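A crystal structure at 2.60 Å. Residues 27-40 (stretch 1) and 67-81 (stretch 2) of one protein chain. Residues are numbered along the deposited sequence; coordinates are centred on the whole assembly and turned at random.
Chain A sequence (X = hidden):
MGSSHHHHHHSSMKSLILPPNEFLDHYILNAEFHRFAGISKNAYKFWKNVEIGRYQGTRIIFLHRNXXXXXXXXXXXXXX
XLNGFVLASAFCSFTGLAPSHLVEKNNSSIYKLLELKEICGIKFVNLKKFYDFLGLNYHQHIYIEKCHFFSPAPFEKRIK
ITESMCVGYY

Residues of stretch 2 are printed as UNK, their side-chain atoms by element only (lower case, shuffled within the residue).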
# COMPACT_ATOMS: atom_id res chain seq x y z
N TYR A 27 -7.67 3.01 -8.08
CA TYR A 27 -6.86 4.21 -8.22
C TYR A 27 -5.67 3.95 -9.13
O TYR A 27 -5.18 2.82 -9.25
CB TYR A 27 -6.33 4.72 -6.87
CG TYR A 27 -7.37 5.29 -5.94
CD1 TYR A 27 -8.03 4.49 -5.02
CD2 TYR A 27 -7.67 6.64 -5.96
CE1 TYR A 27 -8.98 5.01 -4.15
CE2 TYR A 27 -8.62 7.18 -5.10
CZ TYR A 27 -9.27 6.36 -4.19
OH TYR A 27 -10.21 6.90 -3.34
N ILE A 28 -5.17 5.03 -9.73
CA ILE A 28 -3.89 5.01 -10.43
C ILE A 28 -3.00 6.08 -9.82
O ILE A 28 -3.46 7.05 -9.22
CB ILE A 28 -4.03 5.23 -11.95
CG1 ILE A 28 -4.59 6.62 -12.21
CG2 ILE A 28 -4.92 4.16 -12.57
CD1 ILE A 28 -5.02 6.83 -13.62
N LEU A 29 -1.70 5.89 -9.99
CA LEU A 29 -0.73 6.81 -9.45
C LEU A 29 -0.61 8.02 -10.38
O LEU A 29 -0.42 7.87 -11.59
CB LEU A 29 0.60 6.09 -9.29
CG LEU A 29 1.78 6.80 -8.67
CD1 LEU A 29 1.61 6.88 -7.17
CD2 LEU A 29 3.04 6.03 -9.02
N ASN A 30 -0.74 9.23 -9.82
CA ASN A 30 -0.69 10.42 -10.66
C ASN A 30 0.67 10.58 -11.31
O ASN A 30 0.76 10.98 -12.48
CB ASN A 30 -1.05 11.66 -9.84
CG ASN A 30 -0.92 12.96 -10.65
OD1 ASN A 30 -1.60 13.14 -11.67
ND2 ASN A 30 -0.05 13.86 -10.21
N ALA A 31 1.74 10.27 -10.57
CA ALA A 31 3.10 10.37 -11.09
C ALA A 31 3.27 9.60 -12.40
O ALA A 31 4.02 10.02 -13.28
CB ALA A 31 4.10 9.85 -10.05
N GLU A 32 2.57 8.48 -12.53
CA GLU A 32 2.67 7.68 -13.75
C GLU A 32 1.65 8.12 -14.79
O GLU A 32 1.98 8.20 -15.98
CB GLU A 32 2.50 6.19 -13.41
CG GLU A 32 2.32 5.28 -14.62
CD GLU A 32 2.03 3.82 -14.28
OE1 GLU A 32 2.95 2.99 -14.43
OE2 GLU A 32 0.88 3.51 -13.88
N PHE A 33 0.42 8.43 -14.36
CA PHE A 33 -0.65 8.76 -15.31
C PHE A 33 -0.35 10.03 -16.09
O PHE A 33 -0.65 10.11 -17.28
CB PHE A 33 -1.98 8.92 -14.58
CG PHE A 33 -3.02 9.64 -15.38
CD1 PHE A 33 -3.82 8.94 -16.29
CD2 PHE A 33 -3.21 11.02 -15.24
CE1 PHE A 33 -4.80 9.60 -17.04
CE2 PHE A 33 -4.19 11.69 -15.98
CZ PHE A 33 -4.99 10.98 -16.89
N HIS A 34 0.20 11.05 -15.44
CA HIS A 34 0.39 12.30 -16.17
C HIS A 34 1.50 12.21 -17.20
O HIS A 34 1.51 13.00 -18.14
CB HIS A 34 0.65 13.45 -15.20
CG HIS A 34 2.09 13.65 -14.85
ND1 HIS A 34 2.74 12.88 -13.91
CD2 HIS A 34 3.00 14.56 -15.28
CE1 HIS A 34 3.98 13.31 -13.78
NE2 HIS A 34 4.16 14.33 -14.60
N ARG A 35 2.41 11.26 -17.03
CA ARG A 35 3.44 11.01 -18.02
C ARG A 35 2.85 10.33 -19.29
O ARG A 35 3.16 10.68 -20.38
CB ARG A 35 4.68 10.31 -17.42
CG ARG A 35 5.34 11.06 -16.25
CD ARG A 35 6.73 10.54 -15.84
NE ARG A 35 7.12 10.51 -14.40
CZ ARG A 35 8.08 11.27 -13.83
NH1 ARG A 35 8.74 12.17 -14.54
NH2 ARG A 35 8.39 11.15 -12.53
N PHE A 36 1.95 9.38 -19.12
CA PHE A 36 1.29 8.70 -20.22
C PHE A 36 0.36 9.59 -20.99
O PHE A 36 0.21 9.45 -22.18
CB PHE A 36 0.55 7.46 -19.75
CG PHE A 36 1.44 6.38 -19.29
CD1 PHE A 36 2.66 6.18 -19.89
CD2 PHE A 36 1.08 5.56 -18.27
CE1 PHE A 36 3.50 5.19 -19.48
CE2 PHE A 36 1.91 4.56 -17.84
CZ PHE A 36 3.13 4.38 -18.44
N ALA A 37 -0.30 10.46 -20.26
CA ALA A 37 -1.25 11.43 -20.79
C ALA A 37 -0.61 12.61 -21.49
O ALA A 37 -1.20 13.24 -22.32
CB ALA A 37 -2.18 11.90 -19.69
N GLY A 38 0.60 12.91 -21.08
CA GLY A 38 1.34 14.01 -21.63
C GLY A 38 1.07 15.30 -20.94
O GLY A 38 1.64 16.31 -21.30
N ILE A 39 0.21 15.28 -19.95
CA ILE A 39 -0.14 16.45 -19.19
C ILE A 39 0.80 16.78 -18.06
O ILE A 39 1.69 16.03 -17.75
CB ILE A 39 -1.58 16.39 -18.71
CG1 ILE A 39 -1.76 15.34 -17.63
CG2 ILE A 39 -2.48 16.09 -19.88
CD1 ILE A 39 -3.20 15.00 -17.35
N SER A 40 0.59 17.94 -17.49
CA SER A 40 1.37 18.43 -16.40
C SER A 40 1.09 17.66 -15.15
O SER A 40 0.06 17.08 -14.99
CB SER A 40 0.99 19.87 -16.13
OG SER A 40 1.45 20.32 -14.88
N UNK A 67 -12.97 9.31 -12.15
CA UNK A 67 -12.85 10.72 -12.50
C UNK A 67 -11.94 11.00 -13.70
O UNK A 67 -11.85 12.17 -14.11
s UNK A 67 -10.56 11.68 -11.02
c UNK A 67 -12.37 11.52 -11.27
N UNK A 68 -11.28 9.99 -14.28
CA UNK A 68 -10.41 10.24 -15.43
C UNK A 68 -11.25 10.71 -16.62
O UNK A 68 -12.36 10.21 -16.87
c UNK A 68 -8.60 9.24 -16.90
c UNK A 68 -8.80 8.51 -14.57
c UNK A 68 -7.75 9.51 -14.14
c UNK A 68 -9.60 8.98 -15.78
N UNK A 69 -10.73 11.69 -17.37
CA UNK A 69 -11.44 12.24 -18.52
C UNK A 69 -11.45 11.25 -19.69
O UNK A 69 -10.54 10.43 -19.84
c UNK A 69 -9.56 15.70 -18.56
c UNK A 69 -10.40 14.60 -17.94
c UNK A 69 -10.80 13.55 -18.98
c UNK A 69 -11.62 15.19 -17.29
N UNK A 70 -12.50 11.34 -20.53
CA UNK A 70 -12.51 10.55 -21.77
C UNK A 70 -11.37 10.95 -22.69
O UNK A 70 -10.81 10.10 -23.38
c UNK A 70 -15.49 10.28 -20.62
c UNK A 70 -13.84 10.70 -22.51
c UNK A 70 -14.95 9.81 -21.96
o UNK A 70 -16.21 9.50 -19.95
o UNK A 70 -15.19 11.43 -20.22
N UNK A 71 -11.00 12.24 -22.68
CA UNK A 71 -9.83 12.74 -23.39
C UNK A 71 -8.56 11.98 -23.04
O UNK A 71 -7.53 12.18 -23.70
c UNK A 71 -9.62 14.22 -23.07
c UNK A 71 -9.32 16.93 -22.68
c UNK A 71 -10.93 14.99 -22.79
c UNK A 71 -10.64 16.35 -22.16
n UNK A 71 -9.00 18.22 -22.02
N UNK A 72 -8.59 11.15 -22.00
CA UNK A 72 -7.40 10.54 -21.45
C UNK A 72 -7.53 9.04 -21.22
O UNK A 72 -6.58 8.44 -20.71
c UNK A 72 -5.59 13.07 -21.23
c UNK A 72 -7.02 11.22 -20.12
n UNK A 72 -5.35 14.39 -20.91
c UNK A 72 -6.43 12.58 -20.29
c UNK A 72 -6.02 14.69 -19.81
n UNK A 72 -6.69 13.62 -19.42
N UNK A 73 -8.66 8.43 -21.61
CA UNK A 73 -8.88 7.00 -21.37
C UNK A 73 -7.78 6.12 -21.94
O UNK A 73 -7.54 5.02 -21.45
c UNK A 73 -11.41 7.17 -21.23
c UNK A 73 -11.59 6.61 -19.83
c UNK A 73 -10.22 6.57 -21.95
o UNK A 73 -11.73 7.36 -18.86
n UNK A 73 -11.60 5.28 -19.71
N UNK A 74 -7.11 6.58 -23.00
CA UNK A 74 -5.98 5.82 -23.52
C UNK A 74 -4.86 5.74 -22.49
O UNK A 74 -4.36 4.65 -22.18
c UNK A 74 -4.70 5.53 -25.71
o UNK A 74 -2.67 6.81 -25.78
n UNK A 74 -3.61 6.27 -27.75
c UNK A 74 -5.50 6.46 -24.82
c UNK A 74 -3.57 6.25 -26.42
N UNK A 75 -4.46 6.89 -21.94
CA UNK A 75 -3.42 6.91 -20.92
C UNK A 75 -3.83 6.15 -19.67
O UNK A 75 -3.00 5.52 -19.01
c UNK A 75 -3.06 8.35 -20.56
N UNK A 76 -5.12 6.20 -19.32
CA UNK A 76 -5.60 5.37 -18.23
C UNK A 76 -5.25 3.91 -18.47
O UNK A 76 -4.66 3.25 -17.61
c UNK A 76 -9.27 4.97 -16.92
c UNK A 76 -7.11 5.54 -18.08
c UNK A 76 -7.79 4.62 -17.07
c UNK A 76 -7.10 4.74 -15.73
N UNK A 77 -5.56 3.40 -19.68
CA UNK A 77 -5.43 1.97 -19.96
C UNK A 77 -3.98 1.49 -19.90
O UNK A 77 -3.76 0.30 -19.67
n UNK A 77 -9.75 3.34 -23.53
c UNK A 77 -7.58 1.50 -21.28
n UNK A 77 -7.82 2.09 -23.70
c UNK A 77 -6.05 1.63 -21.32
c UNK A 77 -8.57 3.11 -24.10
c UNK A 77 -8.19 1.14 -22.65
n UNK A 77 -8.14 3.92 -25.08
N UNK A 78 -3.00 2.37 -20.06
CA UNK A 78 -1.61 1.97 -19.94
C UNK A 78 -1.03 2.22 -18.56
O UNK A 78 0.19 2.15 -18.40
c UNK A 78 -0.94 4.18 -21.04
n UNK A 78 0.66 4.33 -22.85
c UNK A 78 -0.76 2.69 -21.00
c UNK A 78 -0.51 4.76 -22.38
o UNK A 78 -1.21 5.59 -22.97
N UNK A 79 -1.86 2.51 -17.56
CA UNK A 79 -1.37 2.70 -16.19
C UNK A 79 -1.30 1.37 -15.44
O UNK A 79 -2.17 0.50 -15.60
c UNK A 79 -2.27 3.67 -15.42
s UNK A 79 -1.86 5.42 -15.60
N UNK A 80 -0.28 1.24 -14.60
CA UNK A 80 -0.12 0.04 -13.80
C UNK A 80 -1.33 -0.21 -12.89
O UNK A 80 -1.88 0.72 -12.30
o UNK A 80 2.25 0.41 -13.76
c UNK A 80 1.13 0.15 -12.94
N UNK A 81 -1.72 -1.47 -12.80
CA UNK A 81 -2.75 -1.86 -11.85
C UNK A 81 -2.22 -1.90 -10.43
O UNK A 81 -1.04 -2.11 -10.17
O HOH W 1 -1.07 3.51 -11.85

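Position 67 carries one carbon and then a sulfur, with nothing of stretch 1 in reach: Cys 67. Position 68 has four carbons forked at the first, one arm two carbons long; the end carbon of that arm lies 3.9 Å from Ile 28 CD1 and over one face of the Phe 33 ring. This is Ile 68.

At position 69 four carbons fork at the second, without contact, giving Leu 69. Position 70 has three carbons, the third carrying two oxygens, and position 71 is a row of four carbons capped by nitrogen; both are beyond reach of stretch 1. They are Glu 70 and Lys 71.

Position 72 shows one carbon and a five-membered ring of three carbons and two nitrogens. Ala 37 CB sits over the ring's face, 4.3 Å from the centroid and 26° off the normal. The edge of Phe 33 is directed at the face of this ring, with planes at 86° and centroids 5.7 Å apart. Hence His 72, the N-cap of helix 73-77; Ile 39 CG2 approaches His 72 NE2 at 3.5 Å.

Positions 73 and 74 each have three carbons, the third holding one oxygen and one nitrogen, neither in contact: Gln 73 and Gln 74. The lone carbon at position 75, CB, is 3.8 Å from Ala 37 CB, and the two CA atoms are 5.0 Å apart: Ala 75.

Position 76 has four carbons forked at the second, one end carbon 3.6 Å from Ile 28 CD1: Leu 76. Position 77 runs through three carbons and a nitrogen to a carbon with two more nitrogens, out of reach: Arg 77. Position 78 repeats the amide pattern of 73; its second carbon lies 4.1 Å from the Phe 36 ring centroid, off-centre: Gln 78.

Position 79 has one carbon then a sulfur, which stands 3.6 Å from Phe 33 CB and at the edges of both the Phe 33 and Phe 36 rings: Cys 79. Position 80 has one carbon then an oxygen, and that oxygen lies 2.8 Å from Glu 32 OE1: Ser 80. Position 81 lacks side-chain atoms and is Gly 81.

The contact combines apolar packing with one polar clasp. The helix axes approach to 8.5 Å at 129°, and Phe 33 fits among Ile 68, His 72, Ala 75 and Cys 79. Ser 80, beyond the second helix, gives two hydrogen bonds to Glu 32: Ser 80 OG to OE1, and Ser 80 N to Glu 32 OE2 (2.6 Å, 151° at the hydrogen). Water 1 reinforces this clasp, donating to Glu 32 OE2 and Ser 80 O while accepting from Leu 29 N.

Stretch 2, residues 67-81: CILEKHQQALRQCSG
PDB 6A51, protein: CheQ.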